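PDB 3NF2: putative polyprenyl synthetase from Streptomyces coelicolor, which probably builds linear isoprenoid diphosphates as a magnesium-dependent prenyltransferase of the FPP/GGPP synthase family. Local coordinates for residues 180-193 against 209-222. Numbering follows the deposited sequence.
Sequences EGNKTGALLACASS and LEKYGYHLGLAFQA. With SO4 (sulfate ion), chain D.
Leu209 lays its CB 3.9 Å from Ser193 CB, starting a glycine-lined, near-antiparallel helix pair within the all-helical isoprenoid synthase fold; the axes of 180-193 and 209-222 approach to 6.7 Å at 142°. Beside it the aliphatic part of Glu210 runs past Ala189, CG to CB, while its carboxylate is bound to Arg147 of helix 139-165. The ring of Tyr212, whose hydroxyl is held by Phe332 O, turns its edge to Ser192, with OG 3.4 Å from CE1 and near the ring plane. The Ser192 hydroxyl is pinned by its bond to Leu188 O, which also accepts Ser192 N from the opposite face of the carbonyl plane.

Close approach is most evident at Gly213, whose CA lies 3.7 Å from Ala189 CA, the shortest CA pair of the register. Tyr214 is the knob of a knobs-into-holes contact, seated among Gly181, Gly185, Ala186 and Ala189. Its CG is anti to the backbone N (chi1 -167°), which carries the ring along the glycine side of the partner helix, CE2 3.3 Å from Gly181 O. The same residue's CA-H points at Gly185 O, with 159° at the hydrogen. One turn after Gly213, Gly217 faces Gly185 with CA atoms 4.0 Å apart, and Leu188 CD1 also rests on Gly217 CA. Leu218 adds CD2 against Gly181 N and CA, whereas Phe220 meets Thr184 CG2 at its ring edge.

Gln221 ends the interface with its CG packed against the Glu180 carboxylate. A bend at chi2 brings its amide round to Thr184, and NE2 bonds to Asp225. Across the helices, Thr184 OG1 donates to Gln221 OE1 at 2.7 Å, tilted out of the amide carbonyl plane.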
# COMPACT_ATOMS: atom_id res chain seq x y z
N GLU A 180 -11.32 4.66 -16.58
CA GLU A 180 -12.46 3.97 -15.98
C GLU A 180 -12.27 2.46 -15.95
O GLU A 180 -12.74 1.80 -15.03
CB GLU A 180 -13.77 4.38 -16.66
CG GLU A 180 -14.20 5.78 -16.23
CD GLU A 180 -15.57 6.18 -16.73
OE1 GLU A 180 -16.00 7.30 -16.40
OE2 GLU A 180 -16.22 5.39 -17.43
N GLY A 181 -11.54 1.94 -16.94
CA GLY A 181 -11.15 0.54 -16.98
C GLY A 181 -10.20 0.21 -15.85
O GLY A 181 -10.30 -0.85 -15.24
N ASN A 182 -9.26 1.09 -15.59
CA ASN A 182 -8.39 0.92 -14.46
C ASN A 182 -9.11 1.03 -13.13
O ASN A 182 -8.93 0.24 -12.27
CB ASN A 182 -7.25 1.93 -14.52
CG ASN A 182 -6.16 1.53 -15.46
OD1 ASN A 182 -5.89 0.37 -15.66
ND2 ASN A 182 -5.53 2.49 -16.03
N LYS A 183 -9.92 2.05 -13.01
CA LYS A 183 -10.65 2.34 -11.79
C LYS A 183 -11.72 1.36 -11.41
O LYS A 183 -11.90 1.07 -10.27
CB LYS A 183 -11.26 3.72 -11.84
CG LYS A 183 -10.34 4.85 -11.53
CD LYS A 183 -11.13 6.10 -11.27
CE LYS A 183 -10.31 7.35 -11.39
NZ LYS A 183 -11.13 8.59 -11.34
N THR A 184 -12.47 0.89 -12.37
CA THR A 184 -13.57 0.06 -12.04
C THR A 184 -13.47 -1.28 -12.65
O THR A 184 -13.72 -2.25 -12.02
CB THR A 184 -14.87 0.71 -12.43
OG1 THR A 184 -14.98 1.92 -11.71
CG2 THR A 184 -16.00 -0.14 -12.06
N GLY A 185 -13.06 -1.31 -13.89
CA GLY A 185 -12.98 -2.55 -14.61
C GLY A 185 -12.02 -3.59 -14.10
O GLY A 185 -12.34 -4.73 -14.07
N ALA A 186 -10.84 -3.17 -13.71
CA ALA A 186 -9.80 -4.07 -13.30
C ALA A 186 -10.14 -4.89 -12.10
O ALA A 186 -9.76 -6.01 -12.01
CB ALA A 186 -8.55 -3.33 -13.08
N LEU A 187 -10.82 -4.30 -11.15
CA LEU A 187 -11.18 -4.98 -9.91
C LEU A 187 -12.39 -5.91 -10.08
O LEU A 187 -12.51 -6.92 -9.38
CB LEU A 187 -11.42 -3.98 -8.78
CG LEU A 187 -11.59 -4.61 -7.40
CD1 LEU A 187 -10.31 -5.35 -6.99
CD2 LEU A 187 -11.98 -3.58 -6.37
N LEU A 188 -13.30 -5.55 -10.98
CA LEU A 188 -14.43 -6.42 -11.31
C LEU A 188 -13.96 -7.62 -12.13
O LEU A 188 -14.48 -8.72 -11.97
CB LEU A 188 -15.55 -5.65 -12.00
CG LEU A 188 -16.43 -4.90 -10.99
CD1 LEU A 188 -17.18 -3.73 -11.61
CD2 LEU A 188 -17.40 -5.84 -10.31
N ALA A 189 -12.94 -7.40 -12.95
CA ALA A 189 -12.28 -8.45 -13.71
C ALA A 189 -11.66 -9.46 -12.76
O ALA A 189 -11.79 -10.67 -12.95
CB ALA A 189 -11.21 -7.87 -14.60
N CYS A 190 -10.99 -8.94 -11.73
CA CYS A 190 -10.38 -9.75 -10.71
C CYS A 190 -11.43 -10.50 -9.90
O CYS A 190 -11.29 -11.69 -9.68
CB CYS A 190 -9.50 -8.91 -9.78
SG CYS A 190 -8.67 -9.93 -8.53
N ALA A 191 -12.47 -9.81 -9.47
CA ALA A 191 -13.56 -10.44 -8.72
C ALA A 191 -14.23 -11.56 -9.52
O ALA A 191 -14.59 -12.59 -8.95
CB ALA A 191 -14.58 -9.42 -8.29
N SER A 192 -14.37 -11.35 -10.83
CA SER A 192 -14.99 -12.32 -11.73
C SER A 192 -14.16 -13.57 -11.96
O SER A 192 -14.72 -14.61 -12.31
CB SER A 192 -15.32 -11.67 -13.08
OG SER A 192 -16.38 -10.74 -12.96
N SER A 193 -12.85 -13.48 -11.78
CA SER A 193 -11.97 -14.60 -12.10
C SER A 193 -11.25 -15.24 -10.90
O SER A 193 -10.67 -16.31 -11.03
CB SER A 193 -10.94 -14.18 -13.15
OG SER A 193 -10.00 -13.26 -12.63
N LEU A 209 -12.70 -15.00 -18.02
CA LEU A 209 -13.60 -14.50 -16.97
C LEU A 209 -13.22 -13.08 -16.57
O LEU A 209 -14.07 -12.29 -16.19
CB LEU A 209 -13.55 -15.39 -15.73
CG LEU A 209 -14.15 -16.80 -15.81
CD1 LEU A 209 -13.43 -17.69 -14.83
CD2 LEU A 209 -15.64 -16.77 -15.51
N GLU A 210 -11.93 -12.78 -16.67
CA GLU A 210 -11.38 -11.45 -16.50
C GLU A 210 -11.94 -10.49 -17.56
O GLU A 210 -12.37 -9.38 -17.25
CB GLU A 210 -9.86 -11.55 -16.59
CG GLU A 210 -9.07 -10.38 -16.08
CD GLU A 210 -7.60 -10.70 -15.96
OE1 GLU A 210 -6.82 -10.32 -16.86
OE2 GLU A 210 -7.22 -11.37 -14.96
N LYS A 211 -11.97 -10.95 -18.82
CA LYS A 211 -12.54 -10.16 -19.92
C LYS A 211 -14.04 -9.88 -19.71
O LYS A 211 -14.51 -8.77 -19.98
CB LYS A 211 -12.28 -10.85 -21.26
CG LYS A 211 -10.84 -10.68 -21.74
CD LYS A 211 -10.42 -11.73 -22.78
CE LYS A 211 -8.96 -11.53 -23.21
NZ LYS A 211 -8.35 -12.74 -23.82
N TYR A 212 -14.76 -10.86 -19.19
CA TYR A 212 -16.14 -10.65 -18.79
C TYR A 212 -16.25 -9.56 -17.73
O TYR A 212 -17.09 -8.66 -17.83
CB TYR A 212 -16.75 -11.97 -18.29
CG TYR A 212 -17.93 -11.78 -17.36
CD1 TYR A 212 -17.76 -11.79 -15.98
CD2 TYR A 212 -19.21 -11.59 -17.86
CE1 TYR A 212 -18.84 -11.58 -15.12
CE2 TYR A 212 -20.30 -11.40 -17.01
CZ TYR A 212 -20.11 -11.40 -15.64
OH TYR A 212 -21.19 -11.22 -14.78
N GLY A 213 -15.39 -9.64 -16.71
CA GLY A 213 -15.51 -8.78 -15.54
C GLY A 213 -15.12 -7.35 -15.84
O GLY A 213 -15.79 -6.42 -15.39
N TYR A 214 -14.04 -7.20 -16.59
CA TYR A 214 -13.55 -5.91 -17.08
C TYR A 214 -14.61 -5.16 -17.87
O TYR A 214 -14.90 -4.00 -17.56
CB TYR A 214 -12.30 -6.10 -17.94
CG TYR A 214 -11.54 -4.83 -18.23
CD1 TYR A 214 -11.74 -4.13 -19.43
CD2 TYR A 214 -10.62 -4.32 -17.32
CE1 TYR A 214 -11.04 -2.96 -19.71
CE2 TYR A 214 -9.91 -3.15 -17.59
CZ TYR A 214 -10.13 -2.48 -18.78
OH TYR A 214 -9.43 -1.32 -19.06
N HIS A 215 -15.20 -5.82 -18.86
CA HIS A 215 -16.21 -5.19 -19.70
C HIS A 215 -17.53 -4.97 -18.96
O HIS A 215 -18.23 -3.99 -19.22
CB HIS A 215 -16.38 -5.94 -21.02
CG HIS A 215 -15.21 -5.77 -21.93
ND1 HIS A 215 -15.01 -4.64 -22.69
CD2 HIS A 215 -14.15 -6.58 -22.19
CE1 HIS A 215 -13.89 -4.76 -23.37
NE2 HIS A 215 -13.35 -5.93 -23.09
N LEU A 216 -17.82 -5.84 -18.00
CA LEU A 216 -18.91 -5.60 -17.06
C LEU A 216 -18.64 -4.35 -16.21
O LEU A 216 -19.57 -3.59 -15.89
CB LEU A 216 -19.11 -6.82 -16.16
CG LEU A 216 -20.11 -6.72 -15.00
CD1 LEU A 216 -21.49 -6.49 -15.56
CD2 LEU A 216 -20.09 -7.95 -14.11
N GLY A 217 -17.37 -4.15 -15.85
CA GLY A 217 -16.94 -3.00 -15.07
C GLY A 217 -17.13 -1.69 -15.80
O GLY A 217 -17.62 -0.71 -15.22
N LEU A 218 -16.78 -1.69 -17.08
CA LEU A 218 -16.99 -0.52 -17.94
C LEU A 218 -18.47 -0.21 -18.13
O LEU A 218 -18.86 0.97 -18.14
CB LEU A 218 -16.31 -0.72 -19.30
CG LEU A 218 -14.77 -0.71 -19.31
CD1 LEU A 218 -14.26 -1.20 -20.64
CD2 LEU A 218 -14.23 0.70 -19.04
N ALA A 219 -19.29 -1.25 -18.26
CA ALA A 219 -20.73 -1.06 -18.41
C ALA A 219 -21.30 -0.48 -17.13
O ALA A 219 -22.18 0.39 -17.16
CB ALA A 219 -21.42 -2.38 -18.76
N PHE A 220 -20.77 -0.95 -16.01
CA PHE A 220 -21.17 -0.50 -14.68
C PHE A 220 -20.80 0.97 -14.46
O PHE A 220 -21.62 1.75 -13.98
CB PHE A 220 -20.54 -1.41 -13.61
CG PHE A 220 -20.79 -0.96 -12.20
CD1 PHE A 220 -22.03 -1.16 -11.60
CD2 PHE A 220 -19.77 -0.35 -11.47
CE1 PHE A 220 -22.25 -0.75 -10.28
CE2 PHE A 220 -19.98 0.06 -10.16
CZ PHE A 220 -21.23 -0.13 -9.57
N GLN A 221 -19.58 1.33 -14.84
CA GLN A 221 -19.12 2.71 -14.66
C GLN A 221 -19.82 3.70 -15.59
O GLN A 221 -20.11 4.84 -15.18
CB GLN A 221 -17.59 2.83 -14.79
CG GLN A 221 -17.06 4.17 -14.24
CD GLN A 221 -17.41 4.38 -12.80
OE1 GLN A 221 -17.13 3.53 -11.95
NE2 GLN A 221 -18.04 5.52 -12.50
N ALA A 222 -20.12 3.27 -16.81
CA ALA A 222 -20.95 4.06 -17.74
C ALA A 222 -22.33 4.37 -17.15
O ALA A 222 -22.80 5.51 -17.21
CB ALA A 222 -21.07 3.37 -19.08
S SO4 D . -13.00 9.47 -8.51
O1 SO4 D . -11.72 8.76 -8.45
O2 SO4 D . -14.01 8.73 -7.76
O3 SO4 D . -12.83 10.80 -7.93
O4 SO4 D . -13.42 9.60 -9.90